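Local coordinates for protein proline-tRNA synthetase class II aaRS (Ybak RNA binding domain plus tRNA synthetase) (Cryptosporidium parvum, PDB 5XIO) that probably attaches L-proline to tRNA(Pro) at the expense of ATP, this chain comprising the class II catalytic core, the anticodon-binding domain and the zinc-containing C-terminal domain, at residues R409-D414 / I427-E432; E438-E443 / K480-D485. All coordinates share one frame; numbering follows the deposited sequence.

Interaction 1. Residues R409-D414 / I427-E432; sequences RVDTFD and IAPWCE. With ZN (zinc ion), chain D.
The pyrrolidine ring of Pro429 meets residues 409-414 through its CD atom, 3.4 Å from Val410 O and near the CA of Asp411. The guanidinium group of Arg409 turns away from the strand pairing: its NE reaches the syn lone pair of Asp411 OD2 at 3.2 Å, with the carboxylate oxygen 23° out of the guanidinium plane, while NH2 adds a weak second bond to the same oxygen. This cation also makes a cation-pi contact with Phe472. Farther along 427-432, the Trp430 ring carries the backbone N of Glu432 3.2 Å above the centre of one face and meets Phe494 edge-to-face.

The two segments are joined through their backbones by a short parallel bridge between Arg409 and Ile427. A nearly straight hydrogen bond runs from Val410 N to Ile427 O, 3.0 Å long, and the CA of Arg409 adds a CA-H...O contact to that same oxygen. The CA of Ala428 makes the reciprocal kind of contact, 3.5 Å from Val410 O. With CG1 of Ile427 anti to the backbone N (chi1 -171°), CG2 is left facing Arg409 and packs 3.8 Å from its CB.

Cys431, just past the strand, places SG 2.2 Å from the zinc ion, which Cys436 and Cys481 also bind. Strand 425-430 runs between strand 407-409, parallel to it, and strand 490-495, antiparallel to it. Phe491 of the latter lies against Arg409, Ile427 and Pro429, while helix 434-446 covers Trp430.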
loop_
_atom_site.group_PDB
_atom_site.type_symbol
_atom_site.label_atom_id
_atom_site.label_comp_id
_atom_site.label_asym_id
_atom_site.label_seq_id
_atom_site.Cartn_x
_atom_site.Cartn_y
_atom_site.Cartn_z
ATOM N N ARG A 409 21.388 33.974 14.592
ATOM C CA ARG A 409 22.557 33.676 15.367
ATOM C C ARG A 409 22.612 34.501 16.666
ATOM O O ARG A 409 22.454 35.725 16.653
ATOM C CB ARG A 409 23.811 33.888 14.559
ATOM C CG ARG A 409 25.065 33.501 15.345
ATOM C CD ARG A 409 26.247 34.294 14.824
ATOM N NE ARG A 409 27.485 33.844 15.437
ATOM C CZ ARG A 409 28.686 33.880 14.850
ATOM N NH1 ARG A 409 28.831 34.375 13.611
ATOM N NH2 ARG A 409 29.746 33.404 15.513
ATOM N N VAL A 410 22.835 33.789 17.769
ATOM C CA VAL A 410 23.034 34.333 19.101
ATOM C C VAL A 410 24.302 33.704 19.695
ATOM O O VAL A 410 24.593 32.534 19.437
ATOM C CB VAL A 410 21.826 33.982 19.970
ATOM C CG1 VAL A 410 21.954 34.610 21.328
ATOM C CG2 VAL A 410 20.571 34.520 19.342
ATOM N N ASP A 411 25.075 34.461 20.460
ATOM C CA ASP A 411 26.264 33.904 21.135
ATOM C C ASP A 411 26.184 33.889 22.642
ATOM O O ASP A 411 27.104 33.415 23.270
ATOM C CB ASP A 411 27.548 34.593 20.677
ATOM C CG ASP A 411 27.657 34.606 19.167
ATOM O OD1 ASP A 411 27.005 35.465 18.561
ATOM O OD2 ASP A 411 28.339 33.742 18.570
ATOM N N THR A 412 25.085 34.382 23.211
ATOM C CA THR A 412 24.824 34.262 24.658
ATOM C C THR A 412 23.331 34.222 24.966
ATOM O O THR A 412 22.499 34.620 24.155
ATOM C CB THR A 412 25.327 35.471 25.473
ATOM O OG1 THR A 412 24.443 36.567 25.250
ATOM C CG2 THR A 412 26.722 35.878 25.094
ATOM N N PHE A 413 23.009 33.864 26.197
ATOM C CA PHE A 413 21.623 33.738 26.601
ATOM C C PHE A 413 20.664 34.935 26.487
ATOM O O PHE A 413 19.435 34.731 26.379
ATOM C CB PHE A 413 21.541 33.219 28.016
ATOM C CG PHE A 413 20.286 32.471 28.248
ATOM C CD1 PHE A 413 20.034 31.323 27.511
ATOM C CD2 PHE A 413 19.324 32.950 29.103
ATOM C CE1 PHE A 413 18.868 30.630 27.661
ATOM C CE2 PHE A 413 18.144 32.254 29.263
ATOM C CZ PHE A 413 17.918 31.093 28.542
ATOM N N ASP A 414 21.215 36.147 26.508
ATOM C CA ASP A 414 20.442 37.399 26.664
ATOM C C ASP A 414 19.467 37.734 25.552
ATOM O O ASP A 414 18.503 38.457 25.799
ATOM C CB ASP A 414 21.382 38.616 26.791
ATOM C CG ASP A 414 22.480 38.374 27.769
ATOM O OD1 ASP A 414 22.204 37.570 28.687
ATOM O OD2 ASP A 414 23.595 38.920 27.578
ATOM N N ILE A 427 20.441 29.832 16.212
ATOM C CA ILE A 427 21.669 29.095 16.009
ATOM C C ILE A 427 22.700 29.639 16.986
ATOM O O ILE A 427 22.857 30.826 17.107
ATOM C CB ILE A 427 22.102 29.008 14.531
ATOM C CG1 ILE A 427 23.276 28.044 14.408
ATOM C CG2 ILE A 427 22.385 30.391 13.944
ATOM C CD1 ILE A 427 23.433 27.425 13.041
ATOM N N ALA A 428 23.339 28.747 17.736
ATOM C CA ALA A 428 24.159 29.141 18.859
ATOM C C ALA A 428 25.299 28.117 19.086
ATOM O O ALA A 428 25.105 26.922 18.894
ATOM C CB ALA A 428 23.292 29.294 20.102
ATOM N N PRO A 429 26.495 28.588 19.473
ATOM C CA PRO A 429 27.573 27.649 19.764
ATOM C C PRO A 429 27.227 26.936 21.089
ATOM O O PRO A 429 26.576 27.555 21.940
ATOM C CB PRO A 429 28.764 28.563 19.942
ATOM C CG PRO A 429 28.198 29.855 20.460
ATOM C CD PRO A 429 26.808 29.951 19.931
ATOM N N TRP A 430 27.589 25.665 21.229
ATOM C CA TRP A 430 27.025 24.822 22.265
ATOM C C TRP A 430 27.969 23.678 22.572
ATOM O O TRP A 430 28.693 23.191 21.720
ATOM C CB TRP A 430 25.695 24.248 21.797
ATOM C CG TRP A 430 24.934 23.503 22.882
ATOM C CD1 TRP A 430 24.765 23.909 24.143
ATOM C CD2 TRP A 430 24.277 22.225 22.784
ATOM N NE1 TRP A 430 24.079 22.973 24.856
ATOM C CE2 TRP A 430 23.763 21.930 24.040
ATOM C CE3 TRP A 430 24.075 21.321 21.762
ATOM C CZ2 TRP A 430 23.043 20.781 24.302
ATOM C CZ3 TRP A 430 23.335 20.186 22.021
ATOM C CH2 TRP A 430 22.861 19.909 23.278
ATOM N N CYS A 431 27.919 23.248 23.822
ATOM C CA CYS A 431 28.788 22.277 24.410
ATOM C C CYS A 431 28.205 20.848 24.213
ATOM O O CYS A 431 28.938 19.875 24.309
ATOM C CB CYS A 431 28.897 22.656 25.897
ATOM S SG CYS A 431 27.486 22.238 26.997
ATOM N N GLU A 432 26.889 20.730 23.966
ATOM C CA GLU A 432 26.231 19.437 23.606
ATOM C C GLU A 432 26.049 18.452 24.792
ATOM O O GLU A 432 25.480 17.371 24.619
ATOM C CB GLU A 432 26.897 18.680 22.417
ATOM C CG GLU A 432 26.870 19.382 21.069
ATOM C CD GLU A 432 27.877 18.876 19.988
ATOM O OE1 GLU A 432 28.421 17.733 20.036
ATOM O OE2 GLU A 432 28.065 19.645 19.014
HETATM ZN ZN ZN D . 26.647 24.201 27.685
#

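Interaction 2. Residues E438-E443 / K480-D485; sequences EEIKKE and KCFFCD. With ZN (zinc ion), chain D.
Phe483 reaches helix 434-446 because its ring swings out anti to the backbone N (chi1 -168°), and Ile440 meets it with CG1 anti to its own carbonyl carbon (chi1 -67°), the branch that runs on to CD1. CG1 sits over one face of the Phe483 ring as a CH-pi contact, 3.8 Å from the centroid and 14° off the ring normal. Ile440 and the Phe483 ring run alongside each other, pointing opposite ways. Ile440 continues extended from CG1, so that CD1 reaches the other ring, 3.8 Å from Phe482 CZ.

Glu439 and Glu443, one turn apart on the helix, touch the same Phe483 ring with their aliphatic parts. The CB of Glu439 comes within 3.6 Å of Phe483 CE2, and the CG of Glu443 approaches the ring edge near its plane, 4.1 Å from Phe483 CZ. The Glu443 carboxylate has its own partner, a salt bridge to Arg446 on the same helix.

Cys481 anchors the loop, its SG 2.1 Å from the zinc ion. That sulfur also accepts a weak bond from Cys484 N, as backbone amides often do around cysteine-bound zinc. In the model the SG of Cys484 is turned away from the metal, but its CB lies implausibly close to the ion, so the placement of this side chain is doubtful.

The contact packs helix 434-446 against the loop that precedes strand 490-495. Phe482 packs on Ala428 of strand 425-430 and meets Phe494 of strand 490-495, Ile440 rests on Trp430, and the Phe413 ring meets Phe483 edge-to-face.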
loop_
_atom_site.group_PDB
_atom_site.type_symbol
_atom_site.label_atom_id
_atom_site.label_comp_id
_atom_site.label_asym_id
_atom_site.label_seq_id
_atom_site.Cartn_x
_atom_site.Cartn_y
_atom_site.Cartn_z
ATOM N N GLU A 438 19.170 19.778 29.374
ATOM C CA GLU A 438 18.083 19.726 30.348
ATOM C C GLU A 438 17.881 21.085 31.012
ATOM O O GLU A 438 16.759 21.488 31.189
ATOM C CB GLU A 438 18.282 18.615 31.372
ATOM C CG GLU A 438 17.933 17.222 30.842
ATOM C CD GLU A 438 18.834 16.093 31.389
ATOM O OE1 GLU A 438 20.005 16.352 31.764
ATOM O OE2 GLU A 438 18.379 14.920 31.435
ATOM N N GLU A 439 18.950 21.820 31.304
ATOM C CA GLU A 439 18.806 23.155 31.937
ATOM C C GLU A 439 18.175 24.189 31.007
ATOM O O GLU A 439 17.323 25.000 31.434
ATOM C CB GLU A 439 20.136 23.658 32.535
ATOM C CG GLU A 439 20.504 22.901 33.824
ATOM C CD GLU A 439 21.346 23.707 34.841
ATOM O OE1 GLU A 439 21.100 24.942 35.065
ATOM O OE2 GLU A 439 22.252 23.069 35.453
ATOM N N ILE A 440 18.556 24.121 29.726
ATOM C CA ILE A 440 18.076 25.065 28.737
ATOM C C ILE A 440 16.553 24.981 28.635
ATOM O O ILE A 440 15.847 26.018 28.527
ATOM C CB ILE A 440 18.711 24.793 27.355
ATOM C CG1 ILE A 440 20.189 25.096 27.403
ATOM C CG2 ILE A 440 18.010 25.629 26.260
ATOM C CD1 ILE A 440 20.924 24.739 26.131
ATOM N N LYS A 441 16.101 23.728 28.631
ATOM C CA LYS A 441 14.702 23.351 28.667
ATOM C C LYS A 441 13.945 23.920 29.869
ATOM O O LYS A 441 12.919 24.604 29.685
ATOM C CB LYS A 441 14.567 21.802 28.612
ATOM C CG LYS A 441 14.219 21.262 27.212
ATOM C CD LYS A 441 14.868 19.941 26.852
ATOM C CE LYS A 441 13.950 18.749 27.048
ATOM N NZ LYS A 441 14.752 17.489 26.982
ATOM N N LYS A 442 14.442 23.626 31.078
ATOM C CA LYS A 442 13.836 24.118 32.345
ATOM C C LYS A 442 13.741 25.638 32.348
ATOM O O LYS A 442 12.691 26.173 32.630
ATOM C CB LYS A 442 14.630 23.648 33.596
ATOM C CG LYS A 442 14.146 22.356 34.267
ATOM C CD LYS A 442 14.448 22.315 35.782
ATOM N N GLU A 443 14.843 26.309 31.991
ATOM C CA GLU A 443 14.936 27.770 32.006
ATOM C C GLU A 443 14.003 28.380 30.995
ATOM O O GLU A 443 13.297 29.306 31.317
ATOM C CB GLU A 443 16.366 28.286 31.702
ATOM C CG GLU A 443 17.209 28.783 32.886
ATOM C CD GLU A 443 16.558 29.910 33.712
ATOM O OE1 GLU A 443 16.686 31.115 33.350
ATOM O OE2 GLU A 443 15.944 29.573 34.758
ATOM N N LYS A 480 32.879 30.009 23.787
ATOM C CA LYS A 480 32.101 29.398 24.889
ATOM C C LYS A 480 30.688 28.957 24.504
ATOM O O LYS A 480 30.060 29.586 23.655
ATOM C CB LYS A 480 31.983 30.349 26.079
ATOM C CG LYS A 480 33.102 30.209 27.099
ATOM C CD LYS A 480 32.920 31.226 28.237
ATOM C CE LYS A 480 34.261 31.829 28.671
ATOM N NZ LYS A 480 34.133 33.250 29.102
ATOM N N CYS A 481 30.213 27.875 25.150
ATOM C CA CYS A 481 28.768 27.563 25.177
ATOM C C CYS A 481 27.937 28.887 25.358
ATOM O O CYS A 481 28.318 29.805 26.040
ATOM C CB CYS A 481 28.443 26.466 26.246
ATOM S SG CYS A 481 26.744 25.779 26.227
ATOM N N PHE A 482 26.803 29.011 24.698
ATOM C CA PHE A 482 25.972 30.210 24.874
ATOM C C PHE A 482 25.241 30.242 26.210
ATOM O O PHE A 482 24.751 31.299 26.602
ATOM C CB PHE A 482 25.011 30.354 23.711
ATOM C CG PHE A 482 23.808 29.457 23.786
ATOM C CD1 PHE A 482 23.948 28.043 23.773
ATOM C CD2 PHE A 482 22.534 30.019 23.849
ATOM C CE1 PHE A 482 22.848 27.218 23.877
ATOM C CE2 PHE A 482 21.443 29.210 23.959
ATOM C CZ PHE A 482 21.593 27.810 23.979
ATOM N N PHE A 483 25.234 29.092 26.896
ATOM C CA PHE A 483 24.541 28.833 28.181
ATOM C C PHE A 483 25.492 28.314 29.340
ATOM O O PHE A 483 25.677 28.997 30.338
ATOM C CB PHE A 483 23.419 27.795 27.878
ATOM C CG PHE A 483 22.438 27.619 28.989
ATOM C CD1 PHE A 483 21.359 28.497 29.128
ATOM C CD2 PHE A 483 22.593 26.612 29.904
ATOM C CE1 PHE A 483 20.452 28.356 30.170
ATOM C CE2 PHE A 483 21.700 26.467 30.949
ATOM C CZ PHE A 483 20.617 27.341 31.085
ATOM N N CYS A 484 26.058 27.128 29.147
ATOM C CA CYS A 484 27.001 26.581 30.113
ATOM C C CYS A 484 28.304 27.393 30.073
ATOM O O CYS A 484 28.481 28.284 29.235
ATOM C CB CYS A 484 27.285 25.108 29.814
ATOM S SG CYS A 484 28.382 24.305 31.005
ATOM N N ASP A 485 29.227 27.087 30.974
ATOM C CA ASP A 485 30.490 27.834 30.999
ATOM C C ASP A 485 31.582 27.174 30.115
ATOM O O ASP A 485 32.655 27.759 29.874
ATOM C CB ASP A 485 31.007 27.948 32.453
ATOM C CG ASP A 485 31.478 29.355 32.789
ATOM O OD1 ASP A 485 30.719 30.306 32.483
ATOM O OD2 ASP A 485 32.598 29.508 33.340
HETATM ZN ZN ZN D . 26.647 24.201 27.685
#

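Overall arrangement
Interactions 1 and 2 follow one another along the chain, with centres about 9 Å apart, in the C-terminal part, about 28 and 30 Å from the centre of the chain. Strand 425-430 leads through Cys431 to helix 434-446, whose first turn holds Cys436, and the loop at 480-485 returns with Cys481; the zinc ion therefore ties the strand-helix junction to a loop some 45 residues later. The two contacts also touch directly: Pro429 O lies 3.1 Å from Phe482 N in a probable hydrogen bond, and Trp430 CD1 lies 3.4 Å from Cys481 SG. Together they join strand, helix and loop around the zinc site of the C-terminal domain.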